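Local coordinates for probable adhesion protein (Pseudomonas aeruginosa PAO1, PDB 6R3Z) that binds divalent metal ions, here nickel, as a periplasmic solute-binding protein of the metal-uptake family, and probably delivers ferrous iron to a transporter, at residues N109-S117 with H177-E186; S18-A28 with A140-R151. All blocks are in the same frame, centred on the assembly; numbering follows the deposited sequence.

Contact 1 of 2, residues N109-S117 with H177-E186. With NI (nickel (II) ion), chain B.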
loop_
_atom_site.group_PDB
_atom_site.type_symbol
_atom_site.label_atom_id
_atom_site.label_comp_id
_atom_site.label_asym_id
_atom_site.label_seq_id
_atom_site.Cartn_x
_atom_site.Cartn_y
_atom_site.Cartn_z
ATOM N N ASN A 109 -6.598 -4.331 -8.840
ATOM C CA ASN A 109 -5.349 -3.966 -8.189
ATOM C C ASN A 109 -5.601 -3.829 -6.662
ATOM O O ASN A 109 -6.380 -2.980 -6.239
ATOM C CB ASN A 109 -4.756 -2.674 -8.780
ATOM C CG ASN A 109 -3.315 -2.446 -8.331
ATOM O OD1 ASN A 109 -2.955 -2.668 -7.159
ATOM N ND2 ASN A 109 -2.467 -1.982 -9.246
ATOM N N PRO A 110 -4.939 -4.645 -5.826
ATOM C CA PRO A 110 -5.219 -4.585 -4.378
ATOM C C PRO A 110 -4.466 -3.505 -3.589
ATOM O O PRO A 110 -4.657 -3.425 -2.370
ATOM C CB PRO A 110 -4.830 -5.989 -3.907
ATOM C CG PRO A 110 -3.687 -6.374 -4.810
ATOM C CD PRO A 110 -3.970 -5.721 -6.148
ATOM N N HIS A 111 -3.580 -2.722 -4.243
ATOM C CA HIS A 111 -2.738 -1.704 -3.575
ATOM C C HIS A 111 -3.445 -0.368 -3.308
ATOM O O HIS A 111 -2.863 0.702 -3.528
ATOM C CB HIS A 111 -1.441 -1.483 -4.371
ATOM C CG HIS A 111 -0.634 -2.724 -4.549
ATOM N ND1 HIS A 111 -0.839 -3.563 -5.636
ATOM C CD2 HIS A 111 0.381 -3.221 -3.794
ATOM C CE1 HIS A 111 0.043 -4.543 -5.503
ATOM N NE2 HIS A 111 0.787 -4.391 -4.399
ATOM N N THR A 112 -4.706 -0.435 -2.831
ATOM C CA THR A 112 -5.531 0.759 -2.538
ATOM C C THR A 112 -4.875 1.643 -1.465
ATOM O O THR A 112 -5.057 2.876 -1.478
ATOM C CB THR A 112 -6.933 0.332 -2.089
ATOM O OG1 THR A 112 -6.810 -0.416 -0.871
ATOM C CG2 THR A 112 -7.683 -0.489 -3.166
ATOM N N PHE A 113 -4.084 1.012 -0.546
ATOM C CA PHE A 113 -3.381 1.753 0.522
ATOM C C PHE A 113 -2.311 2.710 -0.026
ATOM O O PHE A 113 -1.883 3.602 0.696
ATOM C CB PHE A 113 -2.784 0.807 1.574
ATOM C CG PHE A 113 -2.052 -0.376 0.985
ATOM C CD1 PHE A 113 -0.686 -0.301 0.709
ATOM C CD2 PHE A 113 -2.720 -1.568 0.718
ATOM C CE1 PHE A 113 -0.003 -1.402 0.181
ATOM C CE2 PHE A 113 -2.036 -2.668 0.169
ATOM C CZ PHE A 113 -0.684 -2.568 -0.112
ATOM N N LEU A 114 -1.887 2.549 -1.289
ATOM C CA LEU A 114 -0.903 3.473 -1.855
ATOM C C LEU A 114 -1.598 4.584 -2.652
ATOM O O LEU A 114 -1.296 4.821 -3.807
ATOM C CB LEU A 114 0.208 2.755 -2.642
ATOM C CG LEU A 114 1.022 1.730 -1.832
ATOM C CD1 LEU A 114 1.866 0.853 -2.734
ATOM C CD2 LEU A 114 1.870 2.392 -0.767
ATOM N N SER A 115 -2.585 5.209 -2.031
ATOM C CA SER A 115 -3.374 6.310 -2.580
ATOM C C SER A 115 -3.802 7.127 -1.386
ATOM O O SER A 115 -4.267 6.551 -0.395
ATOM C CB SER A 115 -4.623 5.791 -3.282
ATOM O OG SER A 115 -5.616 6.805 -3.419
ATOM N N ILE A 116 -3.676 8.456 -1.477
ATOM C CA ILE A 116 -4.095 9.317 -0.372
ATOM C C ILE A 116 -5.625 9.277 -0.251
ATOM O O ILE A 116 -6.142 9.111 0.858
ATOM C CB ILE A 116 -3.529 10.758 -0.541
ATOM C CG1 ILE A 116 -1.965 10.788 -0.410
ATOM C CG2 ILE A 116 -4.204 11.752 0.452
ATOM C CD1 ILE A 116 -1.379 10.356 0.948
ATOM N N SER A 117 -6.349 9.465 -1.386
ATOM C CA SER A 117 -7.821 9.460 -1.377
ATOM C C SER A 117 -8.400 8.113 -0.905
ATOM O O SER A 117 -9.298 8.112 -0.064
ATOM C CB SER A 117 -8.382 9.841 -2.747
ATOM O OG SER A 117 -7.935 8.935 -3.738
ATOM N N HIS A 177 6.851 -3.512 -9.690
ATOM C CA HIS A 177 5.722 -4.090 -8.948
ATOM C C HIS A 177 4.461 -3.317 -9.340
ATOM O O HIS A 177 4.538 -2.108 -9.542
ATOM C CB HIS A 177 5.988 -3.991 -7.435
ATOM C CG HIS A 177 5.111 -4.841 -6.571
ATOM N ND1 HIS A 177 5.430 -6.170 -6.304
ATOM C CD2 HIS A 177 4.014 -4.506 -5.854
ATOM C CE1 HIS A 177 4.504 -6.598 -5.458
ATOM N NE2 HIS A 177 3.650 -5.622 -5.132
ATOM N N GLY A 178 3.325 -4.006 -9.473
ATOM C CA GLY A 178 2.068 -3.347 -9.865
ATOM C C GLY A 178 1.379 -2.612 -8.715
ATOM O O GLY A 178 0.163 -2.715 -8.556
ATOM N N ALA A 179 2.148 -1.864 -7.909
ATOM C CA ALA A 179 1.667 -1.216 -6.690
ATOM C C ALA A 179 1.226 0.235 -6.811
ATOM O O ALA A 179 0.654 0.751 -5.842
ATOM C CB ALA A 179 2.766 -1.291 -5.630
ATOM N N TYR A 180 1.569 0.926 -7.924
ATOM C CA TYR A 180 1.449 2.386 -7.981
ATOM C C TYR A 180 0.385 2.977 -8.906
ATOM O O TYR A 180 0.365 4.200 -9.103
ATOM C CB TYR A 180 2.837 2.958 -8.316
ATOM C CG TYR A 180 3.871 2.440 -7.337
ATOM C CD1 TYR A 180 3.823 2.801 -5.992
ATOM C CD2 TYR A 180 4.755 1.426 -7.703
ATOM C CE1 TYR A 180 4.716 2.269 -5.063
ATOM C CE2 TYR A 180 5.653 0.877 -6.779
ATOM C CZ TYR A 180 5.605 1.277 -5.452
ATOM O OH TYR A 180 6.475 0.746 -4.522
ATOM N N ASP A 181 -0.538 2.150 -9.408
ATOM C CA ASP A 181 -1.595 2.671 -10.270
ATOM C C ASP A 181 -2.474 3.693 -9.511
ATOM O O ASP A 181 -2.742 4.759 -10.064
ATOM C CB ASP A 181 -2.405 1.518 -10.873
ATOM C CG ASP A 181 -1.504 0.578 -11.670
ATOM O OD1 ASP A 181 -0.803 -0.262 -11.037
ATOM O OD2 ASP A 181 -1.465 0.707 -12.915
ATOM N N TYR A 182 -2.848 3.406 -8.229
ATOM C CA TYR A 182 -3.662 4.361 -7.441
ATOM C C TYR A 182 -2.852 5.617 -7.110
ATOM O O TYR A 182 -3.390 6.724 -7.133
ATOM C CB TYR A 182 -4.157 3.750 -6.128
ATOM C CG TYR A 182 -5.064 2.559 -6.306
ATOM C CD1 TYR A 182 -6.421 2.725 -6.565
ATOM C CD2 TYR A 182 -4.560 1.263 -6.248
ATOM C CE1 TYR A 182 -7.260 1.629 -6.757
ATOM C CE2 TYR A 182 -5.393 0.154 -6.432
ATOM C CZ TYR A 182 -6.741 0.346 -6.691
ATOM O OH TYR A 182 -7.582 -0.722 -6.881
ATOM N N LEU A 183 -1.561 5.441 -6.788
ATOM C CA LEU A 183 -0.675 6.563 -6.467
ATOM C C LEU A 183 -0.539 7.506 -7.665
ATOM O O LEU A 183 -0.697 8.720 -7.510
ATOM C CB LEU A 183 0.704 6.048 -6.038
ATOM C CG LEU A 183 1.619 7.104 -5.390
ATOM C CD1 LEU A 183 2.451 6.500 -4.288
ATOM C CD2 LEU A 183 2.506 7.747 -6.420
ATOM N N LEU A 184 -0.257 6.949 -8.858
ATOM C CA LEU A 184 -0.075 7.766 -10.053
ATOM C C LEU A 184 -1.385 8.397 -10.528
ATOM O O LEU A 184 -1.353 9.499 -11.080
ATOM C CB LEU A 184 0.643 6.966 -11.152
ATOM C CG LEU A 184 2.137 6.741 -10.787
ATOM C CD1 LEU A 184 2.706 5.532 -11.454
ATOM C CD2 LEU A 184 2.977 7.979 -11.098
ATOM N N ARG A 185 -2.533 7.743 -10.219
ATOM C CA ARG A 185 -3.875 8.260 -10.534
ATOM C C ARG A 185 -4.086 9.624 -9.837
ATOM O O ARG A 185 -4.836 10.456 -10.337
ATOM C CB ARG A 185 -4.964 7.271 -10.060
ATOM C CG ARG A 185 -6.343 7.544 -10.672
ATOM C CD ARG A 185 -7.304 6.407 -10.390
ATOM N NE ARG A 185 -8.433 6.413 -11.323
ATOM C CZ ARG A 185 -9.639 6.894 -11.041
ATOM N NH1 ARG A 185 -9.894 7.406 -9.842
ATOM N NH2 ARG A 185 -10.602 6.862 -11.952
ATOM N N GLU A 186 -3.400 9.864 -8.707
ATOM C CA GLU A 186 -3.557 11.141 -7.998
ATOM C C GLU A 186 -2.820 12.307 -8.655
ATOM O O GLU A 186 -2.998 13.459 -8.249
ATOM C CB GLU A 186 -3.197 10.983 -6.549
ATOM C CG GLU A 186 -4.083 9.908 -5.955
ATOM C CD GLU A 186 -4.112 9.893 -4.453
ATOM O OE1 GLU A 186 -3.029 9.766 -3.845
ATOM O OE2 GLU A 186 -5.219 10.010 -3.885
HETATM NI NI NI B . 2.175 -5.875 -3.546
HETATM O O HOH W 1 -6.057 7.217 -6.041
#
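H111 and H177 meet at a nickel ion, each giving NE2 at 2.2 Å from the metal, their ring planes 82° apart. H41, H66, H199 and H250 complete an all-histidine site. N109 is a second-shell residue for H111. With CG anti to its backbone N (chi1 -167°), its OD1 accepts from the backbone N of H111, an Asx turn, and from H111 ND1 at 2.8 Å in the plane of the imidazole. This fixes the rotation of the ring and turns NE2 to the metal, while N109 ND2 donates across to G178 O. A179 CA packs over one face of the imidazole, 3.6 Å from its centroid.

Y182 makes the tight middle: its hydroxyl donates to N109 O at 2.6 Å, in the carbonyl plane, and T112 CA lies over one face of its ring. L114 CD1 packs on A179 CB (3.7 Å) and Y180 CE1. Toward S117 the packing gives way to a polar, wetter border. Here the E186 carboxylate straddles a helix start, OE1 taking I116 N and OE2 taking both S117 N on its syn lone pair and S117 OG; N-cap residue S115 turns OG to A118 N, and a water bridges the same OG to Y182 O.

I116 packs on helix 138-160, L183 on helix 260-277, and F113 on helix 14-24, and 177-186 follows strand 172-175 of the second parallel sheet.

Contact 2 of 2, residues S18-A28 with A140-R151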
loop_
_atom_site.group_PDB
_atom_site.type_symbol
_atom_site.label_atom_id
_atom_site.label_comp_id
_atom_site.label_asym_id
_atom_site.label_seq_id
_atom_site.Cartn_x
_atom_site.Cartn_y
_atom_site.Cartn_z
ATOM N N SER A 18 -0.595 1.733 10.645
ATOM C CA SER A 18 -0.607 3.209 10.711
ATOM C C SER A 18 -2.029 3.772 10.796
ATOM O O SER A 18 -2.301 4.620 11.662
ATOM C CB SER A 18 0.154 3.811 9.532
ATOM O OG SER A 18 1.556 3.628 9.669
ATOM N N TYR A 19 -2.957 3.251 9.965
ATOM C CA TYR A 19 -4.344 3.722 9.989
ATOM C C TYR A 19 -4.948 3.472 11.371
ATOM O O TYR A 19 -5.436 4.406 11.983
ATOM C CB TYR A 19 -5.233 2.999 8.970
ATOM C CG TYR A 19 -4.884 3.065 7.496
ATOM C CD1 TYR A 19 -3.975 4.005 7.006
ATOM C CD2 TYR A 19 -5.460 2.177 6.589
ATOM C CE1 TYR A 19 -3.650 4.051 5.640
ATOM C CE2 TYR A 19 -5.120 2.193 5.239
ATOM C CZ TYR A 19 -4.240 3.144 4.763
ATOM O OH TYR A 19 -3.945 3.103 3.418
ATOM N N VAL A 20 -4.936 2.199 11.846
ATOM C CA VAL A 20 -5.605 1.838 13.104
ATOM C C VAL A 20 -4.990 2.586 14.312
ATOM O O VAL A 20 -5.745 3.148 15.113
ATOM C CB VAL A 20 -5.679 0.294 13.280
ATOM C CG1 VAL A 20 -6.266 -0.084 14.639
ATOM C CG2 VAL A 20 -6.513 -0.334 12.141
ATOM N N SER A 21 -3.643 2.647 14.411
ATOM C CA SER A 21 -2.972 3.366 15.518
ATOM C C SER A 21 -3.415 4.845 15.573
ATOM O O SER A 21 -3.701 5.364 16.649
ATOM C CB SER A 21 -1.453 3.295 15.360
ATOM O OG SER A 21 -1.028 1.948 15.449
ATOM N N ASN A 22 -3.494 5.510 14.406
ATOM C CA ASN A 22 -3.927 6.915 14.363
ATOM C C ASN A 22 -5.402 7.081 14.722
ATOM O O ASN A 22 -5.758 8.069 15.364
ATOM C CB ASN A 22 -3.576 7.558 13.039
ATOM C CG ASN A 22 -2.153 8.055 13.073
ATOM O OD1 ASN A 22 -1.879 9.139 13.608
ATOM N ND2 ASN A 22 -1.211 7.272 12.522
ATOM N N ILE A 23 -6.240 6.094 14.360
ATOM C CA ILE A 23 -7.660 6.111 14.693
ATOM C C ILE A 23 -7.881 5.894 16.223
ATOM O O ILE A 23 -8.667 6.612 16.814
ATOM C CB ILE A 23 -8.456 5.069 13.873
ATOM C CG1 ILE A 23 -8.463 5.411 12.350
ATOM C CG2 ILE A 23 -9.901 4.930 14.403
ATOM C CD1 ILE A 23 -8.819 4.233 11.454
ATOM N N VAL A 24 -7.277 4.854 16.810
ATOM C CA VAL A 24 -7.555 4.482 18.207
ATOM C C VAL A 24 -6.699 5.186 19.258
ATOM O O VAL A 24 -7.122 5.281 20.417
ATOM C CB VAL A 24 -7.481 2.934 18.406
ATOM C CG1 VAL A 24 -8.386 2.217 17.407
ATOM C CG2 VAL A 24 -6.039 2.411 18.321
ATOM N N GLY A 25 -5.481 5.586 18.885
ATOM C CA GLY A 25 -4.545 6.166 19.840
ATOM C C GLY A 25 -4.278 5.176 20.966
ATOM O O GLY A 25 -4.100 3.978 20.719
ATOM N N ASP A 26 -4.368 5.638 22.212
ATOM C CA ASP A 26 -4.154 4.745 23.354
ATOM C C ASP A 26 -5.451 4.077 23.869
ATOM O O ASP A 26 -5.422 3.448 24.925
ATOM C CB ASP A 26 -3.419 5.505 24.479
ATOM C CG ASP A 26 -4.165 6.716 25.021
ATOM O OD1 ASP A 26 -5.426 6.739 24.932
ATOM O OD2 ASP A 26 -3.499 7.629 25.566
ATOM N N LYS A 27 -6.581 4.188 23.122
ATOM C CA LYS A 27 -7.868 3.634 23.584
ATOM C C LYS A 27 -8.054 2.140 23.270
ATOM O O LYS A 27 -8.973 1.505 23.800
ATOM C CB LYS A 27 -9.037 4.466 23.058
ATOM C CG LYS A 27 -8.897 5.935 23.477
ATOM C CD LYS A 27 -10.110 6.776 23.179
ATOM C CE LYS A 27 -9.944 8.165 23.758
ATOM N NZ LYS A 27 -10.129 8.181 25.234
ATOM N N ALA A 28 -7.190 1.588 22.413
ATOM C CA ALA A 28 -7.246 0.177 22.003
ATOM C C ALA A 28 -5.829 -0.316 21.735
ATOM O O ALA A 28 -4.905 0.504 21.659
ATOM C CB ALA A 28 -8.098 0.035 20.739
ATOM N N ALA A 140 -14.381 9.444 19.759
ATOM C CA ALA A 140 -12.916 9.606 19.727
ATOM C C ALA A 140 -12.330 9.030 18.417
ATOM O O ALA A 140 -11.517 9.701 17.758
ATOM C CB ALA A 140 -12.283 8.931 20.929
ATOM N N TYR A 141 -12.781 7.820 18.012
ATOM C CA TYR A 141 -12.319 7.199 16.766
ATOM C C TYR A 141 -12.646 8.083 15.550
ATOM O O TYR A 141 -11.802 8.269 14.678
ATOM C CB TYR A 141 -12.876 5.767 16.578
ATOM C CG TYR A 141 -12.509 4.766 17.666
ATOM C CD1 TYR A 141 -11.392 4.964 18.485
ATOM C CD2 TYR A 141 -13.257 3.606 17.851
ATOM C CE1 TYR A 141 -11.027 4.017 19.453
ATOM C CE2 TYR A 141 -12.919 2.668 18.830
ATOM C CZ TYR A 141 -11.797 2.870 19.617
ATOM O OH TYR A 141 -11.516 1.968 20.611
ATOM N N THR A 142 -13.854 8.652 15.524
ATOM C CA THR A 142 -14.304 9.542 14.451
ATOM C C THR A 142 -13.446 10.802 14.422
ATOM O O THR A 142 -12.967 11.188 13.347
ATOM C CB THR A 142 -15.820 9.816 14.587
ATOM O OG1 THR A 142 -16.497 8.564 14.410
ATOM C CG2 THR A 142 -16.337 10.824 13.550
ATOM N N ARG A 143 -13.244 11.429 15.598
ATOM C CA ARG A 143 -12.436 12.647 15.731
ATOM C C ARG A 143 -10.992 12.404 15.228
ATOM O O ARG A 143 -10.470 13.187 14.426
ATOM C CB ARG A 143 -12.438 13.109 17.187
ATOM C CG ARG A 143 -11.818 14.472 17.425
ATOM C CD ARG A 143 -12.082 14.936 18.859
ATOM N NE ARG A 143 -11.546 14.004 19.857
ATOM C CZ ARG A 143 -12.277 13.367 20.771
ATOM N NH1 ARG A 143 -13.588 13.572 20.846
ATOM N NH2 ARG A 143 -11.700 12.533 21.624
ATOM N N ASN A 144 -10.384 11.285 15.670
ATOM C CA ASN A 144 -9.016 10.912 15.301
ATOM C C ASN A 144 -8.908 10.622 13.803
ATOM O O ASN A 144 -7.940 11.058 13.170
ATOM C CB ASN A 144 -8.550 9.716 16.124
ATOM C CG ASN A 144 -8.351 10.010 17.602
ATOM O OD1 ASN A 144 -8.249 11.171 18.050
ATOM N ND2 ASN A 144 -8.297 8.959 18.402
ATOM N N ALA A 145 -9.915 9.923 13.226
ATOM C CA ALA A 145 -9.906 9.633 11.801
ATOM C C ALA A 145 -9.943 10.956 11.000
ATOM O O ALA A 145 -9.174 11.109 10.046
ATOM C CB ALA A 145 -11.077 8.735 11.425
ATOM N N ARG A 146 -10.765 11.928 11.440
ATOM C CA ARG A 146 -10.840 13.216 10.746
ATOM C C ARG A 146 -9.508 13.992 10.823
ATOM O O ARG A 146 -9.086 14.537 9.803
ATOM C CB ARG A 146 -12.044 14.061 11.213
ATOM C CG ARG A 146 -13.412 13.402 10.968
ATOM C CD ARG A 146 -13.692 13.012 9.515
ATOM N NE ARG A 146 -15.014 12.392 9.338
ATOM C CZ ARG A 146 -15.287 11.103 9.541
ATOM N NH1 ARG A 146 -16.516 10.640 9.345
ATOM N NH2 ARG A 146 -14.334 10.269 9.951
ATOM N N ALA A 147 -8.826 13.987 11.995
ATOM C CA ALA A 147 -7.516 14.649 12.159
ATOM C C ALA A 147 -6.459 13.954 11.275
ATOM O O ALA A 147 -5.659 14.629 10.613
ATOM C CB ALA A 147 -7.075 14.611 13.615
ATOM N N TYR A 148 -6.517 12.624 11.199
ATOM C CA TYR A 148 -5.553 11.863 10.415
ATOM C C TYR A 148 -5.721 12.158 8.920
ATOM O O TYR A 148 -4.723 12.429 8.250
ATOM C CB TYR A 148 -5.645 10.360 10.708
ATOM C CG TYR A 148 -4.535 9.543 10.077
ATOM C CD1 TYR A 148 -3.192 9.869 10.283
ATOM C CD2 TYR A 148 -4.822 8.392 9.345
ATOM C CE1 TYR A 148 -2.165 9.073 9.764
ATOM C CE2 TYR A 148 -3.807 7.619 8.783
ATOM C CZ TYR A 148 -2.481 7.948 9.014
ATOM O OH TYR A 148 -1.492 7.172 8.460
ATOM N N ALA A 149 -6.982 12.175 8.434
ATOM C CA ALA A 149 -7.343 12.508 7.048
ATOM C C ALA A 149 -6.862 13.930 6.694
ATOM O O ALA A 149 -6.388 14.146 5.579
ATOM C CB ALA A 149 -8.851 12.397 6.856
ATOM N N LYS A 150 -6.911 14.873 7.665
ATOM C CA LYS A 150 -6.446 16.246 7.438
ATOM C C LYS A 150 -4.913 16.227 7.170
ATOM O O LYS A 150 -4.438 16.904 6.248
ATOM C CB LYS A 150 -6.799 17.138 8.645
ATOM C CG LYS A 150 -6.598 18.618 8.378
ATOM C CD LYS A 150 -6.995 19.481 9.571
ATOM C CE LYS A 150 -6.611 20.921 9.322
ATOM N NZ LYS A 150 -6.720 21.743 10.551
ATOM N N ARG A 151 -4.163 15.429 7.960
ATOM C CA ARG A 151 -2.705 15.286 7.804
ATOM C C ARG A 151 -2.374 14.677 6.440
ATOM O O ARG A 151 -1.446 15.142 5.784
ATOM C CB ARG A 151 -2.068 14.469 8.953
ATOM C CG ARG A 151 -2.019 15.245 10.283
ATOM C CD ARG A 151 -0.782 14.927 11.132
ATOM N NE ARG A 151 -0.481 13.494 11.278
ATOM C CZ ARG A 151 -1.094 12.659 12.117
ATOM N NH1 ARG A 151 -2.098 13.087 12.878
ATOM N NH2 ARG A 151 -0.710 11.385 12.197
HETATM O O HOH W 2 -3.962 11.125 14.252
HETATM O O HOH W 3 -7.574 8.179 21.101
#
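Two asparagines, N22 and N144, illustrate how amides can join crossing helices, here 18-24 and 140-151, whose axes approach to 7.9 Å at 124°. N144 ND2 donates to I23 O at 2.9 Å; the carbonyl oxygen lies in the plane of the N144 amide, although the donor stands above the carbonyl plane. A water continues the link from N144 ND2 to V24 O. N22 OD1 receives R151 NH2 at 2.9 Å, close to the guanidinium plane, and a second water runs from R151 NH1 to the same oxygen. R151 NH2 also forms a salt bridge with E262.

Stacking engages N22 again. Its amide lies nearly flat on one face of the Y148 ring, the planes 9° apart, and its CB makes a CH-pi contact 3.7 Å from the ring centroid. N22 ND2 is turned back to S18 O, a carbonyl that also takes N22 N from its opposite face; this bond and the one from R151 hold the amide flat.

Apolar packing fills in the remainder. I23 CG2 sits 3.8 Å from Y141 CB, V24 CG1 meets the Y141 ring off-centre, and Y19 CD1 nears the edge of Y148. On the more exposed side the K27 chain runs extended over A140, CE 3.7 Å from A140 CB.

I23 and A145 also meet helix 116-133. Helix 14-24 lies between strand 8-11 of the first parallel sheet and helix 138-160, so the contact joins this long helix to the first-sheet lobe, consistent with the two-lobed solute-binding proteins of this family.

Overall arrangement
From the N terminus, the chain passes strand 8-11 and enters helix 14-24, the first side of contact 2. It then supplies the remaining strands of the first parallel sheet, 29-32, 58-61 and 84-86, before reaching 109-117, the first side of contact 1, and helix 116-133. The next helix, 138-160, closes contact 2 over a loop of 111 residues; 177-186 closes contact 1 over 59. The segments alternate, so the two closures cross, and F113 CB touches Y19 OH at 3.2 Å. Contact 1 joins the metal-site loops, the start of helix 116-133 and helix 181-185, whereas contact 2 ties helix 14-24 to the long helix 138-160.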